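Long-range contacts in Baccell_00875 (Bacteroides cellulosilyticus DSM 14838, PDB 5NO8), which is a polysaccharide lyase that probably removes the L-rhamnose capping glucuronic acid on the side chains of complex arabinogalactan proteins: residues Arg50-Trp54 with Asn160-His164; Pro282-Cys286 with Tyr321-Asn325; Asn446-Met452 with Ser480-Phe485; Ala620-Tyr624 with Tyr634-Ala638. One frame throughout, in Å; residues are numbered along the deposited sequence.

Interaction 1. Residues Arg50-Trp54 with Asn160-His164; sequences RSMNW and NSRAH
Arg-50 and Asn-160 make the one direct polar contact here. Arg-50 NE gives its hydrogen to Asn-160 OD1 at 2.9 Å, with 162° at the hydrogen. The oxygen receives it on a lone pair in the carbonyl plane, and the guanidinium and amide lie nearly coplanar, 10° between their planes. An extended chain from CG to NE carries the guanidinium out to the amide. Water 1 closes a small ring, donating to Asn-160 OD1 at 2.6 Å and accepting from Arg-50 NH2. Asn-160 ND2 is used on its own helix by Gln-156 O, which fixes the rotation of the amide, and Phe-184 gives Arg-50 a cation-pi partner.

The remaining polar links run through water. Water 2 sits between Arg-50 O and Ser-161 OG, and water 3 accepts from Asn-53 N while donating to Ser-161 O at 2.9 Å. That carbonyl oxygen also takes Arg-162 NH1, which arrives from well above the carbonyl plane; Arg-162 NE turns to Asn-151.

In fold terms, the long loop between strands 40-45 and 75-81 lies over the joint between helix 155-161 and strand 163-168, an outermost strand of an eight-stranded antiparallel sheet.

Apolar packing centres on Met-52. With CG anti to the backbone N (chi1 170°) and an extended chain, Met-52 lays its thioether alongside the 161-163 backbone. Met-52 CE comes to 3.5 Å from Arg-162 C and also lies over one face of the Trp-54 ring, toward its rim. Ala-163 CB touches both, 3.8 Å from Met-52 CE and 3.6 Å from Trp-54 CZ3.

Interaction 2. Residues Pro282-Cys286 with Tyr321-Asn325; sequences PLEAC and YYNGN
At one end of an antiparallel strand pair, the loop residues Leu-283 to Cys-286, just before strand 287-290, lie against Tyr-321 to Asn-323, where strand 314-322 runs out. Tyr-321 and Thr-287 are joined by backbone hydrogen bonding inside the pair. Beyond them the backbone bond is Asn-323 N to Glu-284 O, 2.9 Å with 158° at the hydrogen. Regular pairing would have put Ala-285 at that place, so the loop carries an extra residue here. Ala-285, with positive phi (51°), is where the backbone bends out of strand geometry, consistent with the extra residue; its carbonyl oxygen receives a hydrogen from water 4, which in turn accepts from Gly-324 N, both at 2.9 Å. Closer to the strand, Cys-286 CA points its hydrogen at Tyr-321 O, a CA-H...O contact of 3.2 Å.

Side chains add an apolar patch on one flank. Leu-283 reaches Tyr-322 with both methyls: CD2 lies 3.9 Å from Tyr-322 CD2, while CD1 lies 4.0 Å from Tyr-322 CB. The tyrosine CG stands between its backbone N and carbonyl carbon (chi1 56°), which keeps the ring beside the leucine; Val-258 touches both side chains. Cys-286 CB adds a looser contact with Tyr-322 CB, at 4.4 Å. On the more exposed flank the Glu-284 side chain crosses Asn-323 at about a right angle, its CG 3.6 Å from Asn-323 CA.

Just past the contact, Asn-323 to Asn-325 turn the chain back into strand 326-335. The whole is a strand pair ending in a bulge-like irregularity, one residue extra on the 282-286 side, beside a beta-hairpin turn.

Interaction 3. Residues Asn446-Met452 with Ser480-Phe485; sequences NRGYNYM and SMFQQF
Tyr-451 is a knob in a hole formed by Ser-480, Met-481, Gln-484 and Phe-485. Its CB rests on Met-481 CG at 3.6 Å, and its ring crosses the Met-481 side chain at a slant, CG and CD2 both 3.7 Å from Met-481 CB, with Ser-480 OG at the ring edge. Phe-485 presents an edge to the tyrosine face in an offset edge-to-face pair, centroids 5.6 Å apart and planes at 65°.

The other business of Phe-485 is with Gly-448. The glycine CA sits over the middle of one ring face, 3.7 Å from the centroid, a CH-pi contact; with no side chain at Gly-448, both the phenylalanine ring and Met-481 CE can come close to the first turn of the helix. Met-452 curls back, its chain bent at chi2 and chi3, to bring CE within 3.4 Å of Met-481 CG, tighter than usual for two carbons.

Further out, Tyr-451 OH is hydrogen-bonded to Thr-436 N, which fixes the far end of the knob. Arg-447 turns from the contact to salt bridges with Glu-394 and Glu-537, close to a bound glycerol. Phe-482 packs on helix 509-529.

Locally the axes of 448-452 and 480-485 approach to 9.9 Å, with N-to-C directions at 164°, in an antiparallel helical hairpin. Antiparallel helix pairs like this recur in alpha/alpha toroids, and the helical domain is consistent with that fold.

Interaction 4. Residues Ala620-Tyr624 with Tyr634-Ala638; sequences AVYYY and YQKRA
Tyr-622 packs between Tyr-634 and Ala-638 across an antiparallel helical hairpin, helices 615-629 and 632-644, in the alpha-helical domain. The local axes approach to 7.6 Å, with N-to-C directions 157° apart. This closeness rests on small contacts at the middle: Tyr-622 CB lies 3.4 Å from Tyr-634 O, and Ala-638 CB fits against Tyr-622 CB at 3.8 Å and Tyr-623 N at 3.6 Å. Beside them, the edge of Tyr-634 meets the face of Tyr-622 in a T-shaped pair, planes at 74°, with Tyr-634 CD2 3.6 Å from Tyr-622 CD1. Tyr-634 OH is held in turn by Glu-576.

Away from that centre the contact turns polar and watery. Arg-637 lays its CB by the Tyr-622 ring, while its guanidinium makes salt bridges to Glu-589 and Glu-576; water 5, at the edge of the guanidinium plane, is 2.7 Å from Tyr-622 OH and only weakly bonded to Arg-637 NH2. At the other end Gln-635 runs alongside Tyr-623, its NE2 bound to Glu-639 and Val-690 O, and OE1 at the tyrosine edge. Water 6 donates to Gln-635 OE1 at 2.7 Å and also to Tyr-623 O.

The four contacts follow one another along the chain without touching. Interactions 1 and 2 belong to the beta-rich part, in different sheets; interactions 3 and 4 join neighbouring antiparallel helices of the helical part. Interaction 3 is the buried one and relies on aromatic and methionine packing. Interaction 4, with axes closer together, keeps an alanine at its centre and bridging waters toward its ends. Both loop contacts are partly buried and lean on water too, but interaction 1 has a side-chain hydrogen bond where interaction 2 has a backbone one. Interactions 2 and 3 are farthest apart, centres about 58 Å, on opposite sides of the chain's centre.

Interaction 1. Residues Arg50-Trp54 with Asn160-His164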
loop_
_atom_site.group_PDB
_atom_site.type_symbol
_atom_site.label_atom_id
_atom_site.label_comp_id
_atom_site.label_asym_id
_atom_site.label_seq_id
_atom_site.Cartn_x
_atom_site.Cartn_y
_atom_site.Cartn_z
ATOM N N ARG A 50 24.423 -0.131 11.949
ATOM C CA ARG A 50 23.329 0.604 12.540
ATOM C C ARG A 50 22.664 -0.116 13.718
ATOM O O ARG A 50 21.860 0.494 14.410
ATOM C CB ARG A 50 22.302 0.965 11.469
ATOM C CG ARG A 50 22.886 1.800 10.328
ATOM C CD ARG A 50 21.910 1.972 9.178
ATOM N NE ARG A 50 22.374 3.015 8.249
ATOM C CZ ARG A 50 23.309 2.849 7.308
ATOM N NH1 ARG A 50 23.913 1.682 7.136
ATOM N NH2 ARG A 50 23.650 3.881 6.523
ATOM N N SER A 51 22.974 -1.400 13.919
ATOM C CA SER A 51 22.511 -2.193 15.063
ATOM C C SER A 51 20.976 -2.184 15.204
ATOM O O SER A 51 20.428 -2.084 16.295
ATOM C CB SER A 51 23.177 -1.703 16.361
ATOM O OG SER A 51 24.582 -1.880 16.281
ATOM N N MET A 52 20.292 -2.273 14.076
ATOM C CA MET A 52 18.836 -2.219 14.083
ATOM C C MET A 52 18.232 -3.435 14.810
ATOM O O MET A 52 18.720 -4.556 14.681
ATOM C CB MET A 52 18.359 -2.205 12.631
ATOM C CG MET A 52 16.882 -2.384 12.480
ATOM S SD MET A 52 16.456 -2.032 10.796
ATOM C CE MET A 52 14.756 -2.525 10.953
ATOM N N ASN A 53 17.167 -3.181 15.553
ATOM C CA ASN A 53 16.308 -4.231 16.116
ATOM C C ASN A 53 15.146 -4.430 15.152
ATOM O O ASN A 53 14.420 -3.492 14.867
ATOM C CB ASN A 53 15.770 -3.808 17.475
ATOM C CG ASN A 53 15.033 -4.936 18.198
ATOM O OD1 ASN A 53 14.916 -6.062 17.699
ATOM N ND2 ASN A 53 14.566 -4.639 19.397
ATOM N N TRP A 54 15.023 -5.633 14.624
ATOM C CA TRP A 54 14.026 -5.919 13.590
ATOM C C TRP A 54 12.637 -6.147 14.155
ATOM O O TRP A 54 11.658 -6.199 13.379
ATOM C CB TRP A 54 14.483 -7.088 12.729
ATOM C CG TRP A 54 15.653 -6.692 11.902
ATOM C CD1 TRP A 54 16.989 -6.706 12.268
ATOM C CD2 TRP A 54 15.614 -6.130 10.594
ATOM N NE1 TRP A 54 17.759 -6.224 11.249
ATOM C CE2 TRP A 54 16.947 -5.867 10.208
ATOM C CE3 TRP A 54 14.583 -5.864 9.686
ATOM C CZ2 TRP A 54 17.262 -5.322 8.960
ATOM C CZ3 TRP A 54 14.899 -5.343 8.454
ATOM C CH2 TRP A 54 16.232 -5.069 8.100
ATOM N N ASN A 160 17.220 4.508 9.051
ATOM C CA ASN A 160 18.320 3.706 9.559
ATOM C C ASN A 160 17.904 2.461 10.329
ATOM O O ASN A 160 18.693 1.527 10.416
ATOM C CB ASN A 160 19.202 4.594 10.439
ATOM C CG ASN A 160 19.920 5.647 9.619
ATOM O OD1 ASN A 160 20.798 5.330 8.812
ATOM N ND2 ASN A 160 19.536 6.893 9.801
ATOM N N SER A 161 16.707 2.487 10.904
ATOM C CA SER A 161 16.349 1.564 11.998
ATOM C C SER A 161 14.929 1.000 12.002
ATOM O O SER A 161 14.511 0.457 13.026
ATOM C CB SER A 161 16.549 2.299 13.337
ATOM O OG SER A 161 17.855 2.853 13.388
ATOM N N ARG A 162 14.195 1.151 10.902
ATOM C CA ARG A 162 12.856 0.556 10.752
ATOM C C ARG A 162 12.780 -0.133 9.409
ATOM O O ARG A 162 13.623 0.081 8.541
ATOM C CB ARG A 162 11.741 1.591 10.888
ATOM C CG ARG A 162 11.696 2.335 12.221
ATOM C CD ARG A 162 11.343 1.384 13.359
ATOM N NE ARG A 162 11.172 2.074 14.627
ATOM C CZ ARG A 162 12.175 2.446 15.431
ATOM N NH1 ARG A 162 13.435 2.201 15.112
ATOM N NH2 ARG A 162 11.906 3.091 16.559
ATOM N N ALA A 163 11.768 -0.971 9.239
ATOM C CA ALA A 163 11.671 -1.785 8.015
ATOM C C ALA A 163 10.276 -1.739 7.404
ATOM O O ALA A 163 9.283 -1.839 8.115
ATOM C CB ALA A 163 12.051 -3.217 8.319
ATOM N N HIS A 164 10.238 -1.615 6.079
ATOM C CA HIS A 164 9.018 -1.880 5.306
ATOM C C HIS A 164 8.860 -3.402 5.226
ATOM O O HIS A 164 9.708 -4.098 4.653
ATOM C CB HIS A 164 9.138 -1.284 3.917
ATOM C CG HIS A 164 9.237 0.207 3.914
ATOM N ND1 HIS A 164 8.341 1.005 4.586
ATOM C CD2 HIS A 164 10.099 1.044 3.286
ATOM C CE1 HIS A 164 8.648 2.274 4.370
ATOM N NE2 HIS A 164 9.718 2.325 3.598
HETATM O O HOH W 1 22.393 6.701 7.252
HETATM O O HOH W 2 19.284 0.947 14.696
HETATM O O HOH W 3 15.748 -0.482 15.446
#

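Interaction 2. Residues Pro282-Cys286 with Tyr321-Asn325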
loop_
_atom_site.group_PDB
_atom_site.type_symbol
_atom_site.label_atom_id
_atom_site.label_comp_id
_atom_site.label_asym_id
_atom_site.label_seq_id
_atom_site.Cartn_x
_atom_site.Cartn_y
_atom_site.Cartn_z
ATOM N N PRO A 282 13.666 -28.852 -10.355
ATOM C CA PRO A 282 12.353 -29.281 -10.861
ATOM C C PRO A 282 11.379 -29.743 -9.770
ATOM O O PRO A 282 11.748 -30.475 -8.853
ATOM C CB PRO A 282 12.707 -30.438 -11.814
ATOM C CG PRO A 282 14.068 -30.074 -12.327
ATOM C CD PRO A 282 14.771 -29.454 -11.143
ATOM N N LEU A 283 10.145 -29.272 -9.854
ATOM C CA LEU A 283 9.100 -29.682 -8.929
ATOM C C LEU A 283 8.607 -31.062 -9.293
ATOM O O LEU A 283 8.623 -31.431 -10.463
ATOM C CB LEU A 283 7.930 -28.709 -8.992
ATOM C CG LEU A 283 8.275 -27.294 -8.562
ATOM C CD1 LEU A 283 7.042 -26.425 -8.684
ATOM C CD2 LEU A 283 8.819 -27.257 -7.146
ATOM N N GLU A 284 8.199 -31.817 -8.283
ATOM C CA GLU A 284 7.534 -33.112 -8.481
ATOM C C GLU A 284 6.002 -32.988 -8.398
ATOM O O GLU A 284 5.436 -32.311 -7.498
ATOM C CB GLU A 284 8.110 -34.189 -7.539
ATOM C CG GLU A 284 7.796 -34.061 -6.057
ATOM C CD GLU A 284 8.977 -34.407 -5.125
ATOM O OE1 GLU A 284 9.745 -35.352 -5.434
ATOM O OE2 GLU A 284 9.135 -33.739 -4.066
ATOM N N ALA A 285 5.350 -33.593 -9.386
ATOM C CA ALA A 285 3.909 -33.689 -9.443
ATOM C C ALA A 285 3.263 -32.315 -9.259
ATOM O O ALA A 285 2.428 -32.125 -8.356
ATOM C CB ALA A 285 3.428 -34.669 -8.382
ATOM N N CYS A 286 3.661 -31.363 -10.107
ATOM C CA CYS A 286 3.116 -30.007 -10.030
ATOM C C CYS A 286 1.832 -29.932 -10.835
ATOM O O CYS A 286 1.824 -30.326 -12.000
ATOM C CB CYS A 286 4.093 -28.994 -10.571
ATOM S SG CYS A 286 3.471 -27.298 -10.382
ATOM N N TYR A 321 0.071 -26.726 -6.860
ATOM C CA TYR A 321 0.159 -27.821 -5.903
ATOM C C TYR A 321 1.369 -28.611 -6.325
ATOM O O TYR A 321 1.514 -28.925 -7.517
ATOM C CB TYR A 321 -1.080 -28.708 -5.949
ATOM C CG TYR A 321 -2.334 -27.962 -5.605
ATOM C CD1 TYR A 321 -2.751 -27.814 -4.279
ATOM C CD2 TYR A 321 -3.069 -27.336 -6.603
ATOM C CE1 TYR A 321 -3.893 -27.094 -3.972
ATOM C CE2 TYR A 321 -4.197 -26.612 -6.294
ATOM C CZ TYR A 321 -4.596 -26.498 -4.996
ATOM O OH TYR A 321 -5.705 -25.754 -4.733
ATOM N N TYR A 322 2.267 -28.905 -5.387
ATOM C CA TYR A 322 3.591 -29.446 -5.735
ATOM C C TYR A 322 4.196 -30.204 -4.554
ATOM O O TYR A 322 3.818 -30.000 -3.405
ATOM C CB TYR A 322 4.567 -28.354 -6.250
ATOM C CG TYR A 322 4.752 -27.215 -5.296
ATOM C CD1 TYR A 322 3.760 -26.240 -5.154
ATOM C CD2 TYR A 322 5.884 -27.112 -4.507
ATOM C CE1 TYR A 322 3.890 -25.217 -4.224
ATOM C CE2 TYR A 322 6.038 -26.078 -3.611
ATOM C CZ TYR A 322 5.029 -25.130 -3.469
ATOM O OH TYR A 322 5.160 -24.120 -2.505
ATOM N N ASN A 323 5.132 -31.093 -4.881
ATOM C CA ASN A 323 5.939 -31.818 -3.871
ATOM C C ASN A 323 5.110 -32.526 -2.800
ATOM O O ASN A 323 5.402 -32.469 -1.596
ATOM C CB ASN A 323 7.004 -30.879 -3.258
ATOM C CG ASN A 323 8.023 -30.386 -4.276
ATOM O OD1 ASN A 323 8.895 -29.557 -3.961
ATOM N ND2 ASN A 323 7.906 -30.842 -5.488
ATOM N N GLY A 324 4.024 -33.127 -3.242
ATOM C CA GLY A 324 3.182 -33.954 -2.386
ATOM C C GLY A 324 2.155 -33.206 -1.579
ATOM O O GLY A 324 0.990 -33.569 -1.608
ATOM N N ASN A 325 2.585 -32.212 -0.798
ATOM C CA ASN A 325 1.677 -31.537 0.108
ATOM C C ASN A 325 1.839 -30.013 0.180
ATOM O O ASN A 325 1.388 -29.393 1.144
ATOM C CB ASN A 325 1.840 -32.151 1.505
ATOM C CG ASN A 325 3.172 -31.808 2.158
ATOM O OD1 ASN A 325 4.136 -31.429 1.514
ATOM N ND2 ASN A 325 3.213 -31.939 3.470
HETATM O O HOH W 4 2.411 -33.016 -5.590
#

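Interaction 3. Residues Asn446-Met452 with Ser480-Phe485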
loop_
_atom_site.group_PDB
_atom_site.type_symbol
_atom_site.label_atom_id
_atom_site.label_comp_id
_atom_site.label_asym_id
_atom_site.label_seq_id
_atom_site.Cartn_x
_atom_site.Cartn_y
_atom_site.Cartn_z
ATOM N N ASN A 446 -6.668 25.619 6.602
ATOM C CA ASN A 446 -6.014 26.178 5.444
ATOM C C ASN A 446 -4.768 25.313 5.271
ATOM O O ASN A 446 -3.795 25.458 6.005
ATOM C CB ASN A 446 -5.692 27.661 5.688
ATOM C CG ASN A 446 -5.002 28.328 4.512
ATOM O OD1 ASN A 446 -4.848 27.752 3.446
ATOM N ND2 ASN A 446 -4.569 29.572 4.718
ATOM N N ARG A 447 -4.813 24.398 4.297
ATOM C CA ARG A 447 -3.872 23.273 4.202
ATOM C C ARG A 447 -3.161 23.282 2.852
ATOM O O ARG A 447 -3.807 23.356 1.814
ATOM C CB ARG A 447 -4.696 21.995 4.385
ATOM C CG ARG A 447 -4.041 20.666 4.077
ATOM C CD ARG A 447 -5.133 19.616 4.057
ATOM N NE ARG A 447 -4.671 18.236 3.960
ATOM C CZ ARG A 447 -5.253 17.278 3.214
ATOM N NH1 ARG A 447 -4.767 16.041 3.256
ATOM N NH2 ARG A 447 -6.309 17.541 2.419
ATOM N N GLY A 448 -1.837 23.165 2.862
ATOM C CA GLY A 448 -1.020 23.398 1.663
ATOM C C GLY A 448 -1.302 22.445 0.513
ATOM O O GLY A 448 -1.206 22.827 -0.651
ATOM N N TYR A 449 -1.637 21.208 0.857
ATOM C CA TYR A 449 -1.964 20.166 -0.130
ATOM C C TYR A 449 -3.076 20.635 -1.055
ATOM O O TYR A 449 -3.022 20.401 -2.269
ATOM C CB TYR A 449 -2.420 18.871 0.575
ATOM C CG TYR A 449 -1.323 18.092 1.292
ATOM C CD1 TYR A 449 -0.371 17.384 0.568
ATOM C CD2 TYR A 449 -1.270 18.019 2.697
ATOM C CE1 TYR A 449 0.628 16.652 1.198
ATOM C CE2 TYR A 449 -0.277 17.263 3.344
ATOM C CZ TYR A 449 0.672 16.588 2.581
ATOM O OH TYR A 449 1.676 15.848 3.160
ATOM N N ASN A 450 -4.068 21.321 -0.494
ATOM C CA ASN A 450 -5.285 21.631 -1.221
ATOM C C ASN A 450 -5.025 22.577 -2.385
ATOM O O ASN A 450 -5.734 22.509 -3.392
ATOM C CB ASN A 450 -6.353 22.229 -0.299
ATOM C CG ASN A 450 -6.784 21.281 0.803
ATOM O OD1 ASN A 450 -6.481 20.079 0.777
ATOM N ND2 ASN A 450 -7.523 21.814 1.773
ATOM N N TYR A 451 -4.002 23.424 -2.268
ATOM C CA TYR A 451 -3.691 24.429 -3.297
ATOM C C TYR A 451 -3.173 23.816 -4.596
ATOM O O TYR A 451 -3.427 24.346 -5.686
ATOM C CB TYR A 451 -2.627 25.400 -2.793
ATOM C CG TYR A 451 -3.117 26.338 -1.712
ATOM C CD1 TYR A 451 -3.377 25.870 -0.422
ATOM C CD2 TYR A 451 -3.318 27.703 -1.982
ATOM C CE1 TYR A 451 -3.829 26.719 0.571
ATOM C CE2 TYR A 451 -3.764 28.571 -0.989
ATOM C CZ TYR A 451 -4.018 28.076 0.286
ATOM O OH TYR A 451 -4.469 28.908 1.284
ATOM N N MET A 452 -2.387 22.745 -4.478
ATOM C CA MET A 452 -1.814 22.082 -5.657
ATOM C C MET A 452 -2.899 21.491 -6.526
ATOM O O MET A 452 -2.801 21.527 -7.747
ATOM C CB MET A 452 -0.869 20.959 -5.258
ATOM C CG MET A 452 0.318 21.380 -4.410
ATOM S SD MET A 452 1.199 22.826 -5.070
ATOM C CE MET A 452 0.363 24.168 -4.246
ATOM N N SER A 480 -0.201 32.090 -3.934
ATOM C CA SER A 480 -0.830 32.152 -2.626
ATOM C C SER A 480 -0.301 31.036 -1.746
ATOM O O SER A 480 -0.062 31.242 -0.548
ATOM C CB SER A 480 -2.346 32.048 -2.756
ATOM O OG SER A 480 -3.003 32.083 -1.501
ATOM N N MET A 481 -0.114 29.850 -2.335
ATOM C CA MET A 481 0.457 28.738 -1.597
ATOM C C MET A 481 1.908 29.023 -1.174
ATOM O O MET A 481 2.217 28.918 0.006
ATOM C CB MET A 481 0.349 27.433 -2.388
ATOM C CG MET A 481 0.617 26.206 -1.515
ATOM S SD MET A 481 2.377 25.903 -1.347
ATOM C CE MET A 481 2.384 24.322 -0.484
ATOM N N PHE A 482 2.780 29.409 -2.103
ATOM C CA PHE A 482 4.176 29.725 -1.762
ATOM C C PHE A 482 4.306 30.901 -0.761
ATOM O O PHE A 482 5.165 30.866 0.117
ATOM C CB PHE A 482 5.001 30.054 -3.008
ATOM C CG PHE A 482 5.140 28.910 -3.976
ATOM C CD1 PHE A 482 5.543 27.647 -3.543
ATOM C CD2 PHE A 482 4.894 29.099 -5.333
ATOM C CE1 PHE A 482 5.684 26.595 -4.438
ATOM C CE2 PHE A 482 5.031 28.049 -6.229
ATOM C CZ PHE A 482 5.420 26.798 -5.782
ATOM N N GLN A 483 3.459 31.915 -0.897
ATOM C CA GLN A 483 3.410 33.039 0.066
ATOM C C GLN A 483 3.194 32.551 1.502
ATOM O O GLN A 483 3.890 32.997 2.425
ATOM C CB GLN A 483 2.302 34.042 -0.310
ATOM C CG GLN A 483 2.249 35.325 0.536
ATOM C CD GLN A 483 1.223 35.289 1.675
ATOM O OE1 GLN A 483 0.014 35.149 1.444
ATOM N NE2 GLN A 483 1.704 35.441 2.916
ATOM N N GLN A 484 2.242 31.633 1.680
ATOM C CA GLN A 484 1.789 31.229 3.001
ATOM C C GLN A 484 2.592 30.090 3.605
ATOM O O GLN A 484 2.791 30.057 4.819
ATOM C CB GLN A 484 0.328 30.806 2.967
ATOM C CG GLN A 484 -0.641 31.903 2.588
ATOM C CD GLN A 484 -2.040 31.370 2.405
ATOM O OE1 GLN A 484 -2.448 31.032 1.288
ATOM N NE2 GLN A 484 -2.783 31.286 3.489
ATOM N N PHE A 485 2.995 29.131 2.772
ATOM C CA PHE A 485 3.608 27.892 3.253
ATOM C C PHE A 485 5.087 27.799 2.980
ATOM O O PHE A 485 5.719 26.881 3.454
ATOM C CB PHE A 485 2.883 26.665 2.641
ATOM C CG PHE A 485 1.444 26.551 3.048
ATOM C CD1 PHE A 485 0.455 27.217 2.346
ATOM C CD2 PHE A 485 1.072 25.769 4.137
ATOM C CE1 PHE A 485 -0.873 27.129 2.725
ATOM C CE2 PHE A 485 -0.243 25.679 4.526
ATOM C CZ PHE A 485 -1.233 26.350 3.815
#

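Interaction 4. Residues Ala620-Tyr624 with Tyr634-Ala638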
loop_
_atom_site.group_PDB
_atom_site.type_symbol
_atom_site.label_atom_id
_atom_site.label_comp_id
_atom_site.label_asym_id
_atom_site.label_seq_id
_atom_site.Cartn_x
_atom_site.Cartn_y
_atom_site.Cartn_z
ATOM N N ALA A 620 3.442 7.467 -11.116
ATOM C CA ALA A 620 3.795 8.743 -11.744
ATOM C C ALA A 620 5.302 8.967 -11.746
ATOM O O ALA A 620 5.883 9.330 -12.773
ATOM C CB ALA A 620 3.091 9.886 -11.077
ATOM N N VAL A 621 5.942 8.706 -10.604
ATOM C CA VAL A 621 7.377 8.815 -10.488
ATOM C C VAL A 621 8.103 7.939 -11.487
ATOM O O VAL A 621 9.074 8.390 -12.119
ATOM C CB VAL A 621 7.864 8.474 -9.058
ATOM C CG1 VAL A 621 9.390 8.299 -9.018
ATOM C CG2 VAL A 621 7.398 9.533 -8.077
ATOM N N TYR A 622 7.681 6.673 -11.612
ATOM C CA TYR A 622 8.309 5.747 -12.533
ATOM C C TYR A 622 8.146 6.214 -13.978
ATOM O O TYR A 622 9.080 6.087 -14.765
ATOM C CB TYR A 622 7.726 4.338 -12.404
ATOM C CG TYR A 622 8.030 3.601 -11.128
ATOM C CD1 TYR A 622 9.012 4.056 -10.225
ATOM C CD2 TYR A 622 7.347 2.428 -10.813
ATOM C CE1 TYR A 622 9.300 3.346 -9.073
ATOM C CE2 TYR A 622 7.635 1.729 -9.654
ATOM C CZ TYR A 622 8.621 2.183 -8.806
ATOM O OH TYR A 622 8.888 1.507 -7.632
ATOM N N TYR A 623 6.967 6.747 -14.292
ATOM C CA TYR A 623 6.679 7.356 -15.610
ATOM C C TYR A 623 7.640 8.524 -15.908
ATOM O O TYR A 623 8.293 8.560 -16.972
ATOM C CB TYR A 623 5.210 7.783 -15.661
ATOM C CG TYR A 623 4.852 8.818 -16.697
ATOM C CD1 TYR A 623 4.610 8.454 -18.025
ATOM C CD2 TYR A 623 4.708 10.151 -16.340
ATOM C CE1 TYR A 623 4.268 9.417 -18.976
ATOM C CE2 TYR A 623 4.372 11.110 -17.264
ATOM C CZ TYR A 623 4.169 10.743 -18.574
ATOM O OH TYR A 623 3.836 11.729 -19.467
ATOM N N TYR A 624 7.765 9.438 -14.959
ATOM C CA TYR A 624 8.685 10.573 -15.149
ATOM C C TYR A 624 10.137 10.115 -15.202
ATOM O O TYR A 624 10.927 10.646 -15.987
ATOM C CB TYR A 624 8.524 11.631 -14.067
ATOM C CG TYR A 624 7.236 12.409 -14.086
ATOM C CD1 TYR A 624 6.857 13.143 -15.203
ATOM C CD2 TYR A 624 6.406 12.447 -12.975
ATOM C CE1 TYR A 624 5.689 13.865 -15.225
ATOM C CE2 TYR A 624 5.241 13.175 -12.982
ATOM C CZ TYR A 624 4.882 13.878 -14.129
ATOM O OH TYR A 624 3.736 14.596 -14.140
ATOM N N TYR A 634 11.082 1.190 -16.461
ATOM C CA TYR A 634 10.297 1.999 -15.550
ATOM C C TYR A 634 8.934 2.390 -16.059
ATOM O O TYR A 634 8.006 2.481 -15.250
ATOM C CB TYR A 634 11.087 3.206 -15.041
ATOM C CG TYR A 634 11.980 2.799 -13.896
ATOM C CD1 TYR A 634 13.264 2.296 -14.123
ATOM C CD2 TYR A 634 11.516 2.851 -12.586
ATOM C CE1 TYR A 634 14.084 1.884 -13.064
ATOM C CE2 TYR A 634 12.326 2.453 -11.526
ATOM C CZ TYR A 634 13.607 1.972 -11.777
ATOM O OH TYR A 634 14.387 1.585 -10.722
ATOM N N GLN A 635 8.779 2.585 -17.374
ATOM C CA GLN A 635 7.463 2.797 -17.928
ATOM C C GLN A 635 6.574 1.550 -17.764
ATOM O O GLN A 635 5.386 1.692 -17.464
ATOM C CB GLN A 635 7.523 3.254 -19.401
ATOM C CG GLN A 635 6.175 3.437 -20.099
ATOM C CD GLN A 635 5.251 4.420 -19.423
ATOM O OE1 GLN A 635 5.687 5.324 -18.703
ATOM N NE2 GLN A 635 3.956 4.254 -19.643
ATOM N N LYS A 636 7.134 0.364 -17.960
ATOM C CA LYS A 636 6.371 -0.875 -17.760
ATOM C C LYS A 636 5.973 -1.011 -16.289
ATOM O O LYS A 636 4.858 -1.439 -15.969
ATOM C CB LYS A 636 7.164 -2.091 -18.204
ATOM C CG LYS A 636 7.502 -2.087 -19.682
ATOM C CD LYS A 636 6.263 -2.119 -20.539
ATOM C CE LYS A 636 6.620 -2.607 -21.931
ATOM N NZ LYS A 636 5.435 -2.487 -22.826
ATOM N N ARG A 637 6.882 -0.633 -15.399
ATOM C CA ARG A 637 6.565 -0.619 -13.970
ATOM C C ARG A 637 5.492 0.384 -13.595
ATOM O O ARG A 637 4.557 0.067 -12.850
ATOM C CB ARG A 637 7.830 -0.460 -13.151
ATOM C CG ARG A 637 8.705 -1.692 -13.279
ATOM C CD ARG A 637 10.061 -1.466 -12.649
ATOM N NE ARG A 637 9.942 -1.305 -11.202
ATOM C CZ ARG A 637 10.969 -1.105 -10.384
ATOM N NH1 ARG A 637 12.220 -1.020 -10.858
ATOM N NH2 ARG A 637 10.738 -0.970 -9.090
ATOM N N ALA A 638 5.557 1.583 -14.168
ATOM C CA ALA A 638 4.522 2.574 -13.981
ATOM C C ALA A 638 3.166 2.040 -14.388
ATOM O O ALA A 638 2.163 2.285 -13.716
ATOM C CB ALA A 638 4.838 3.836 -14.795
HETATM O O HOH W 5 7.839 -0.971 -7.301
HETATM O O HOH W 6 7.378 7.299 -19.376
#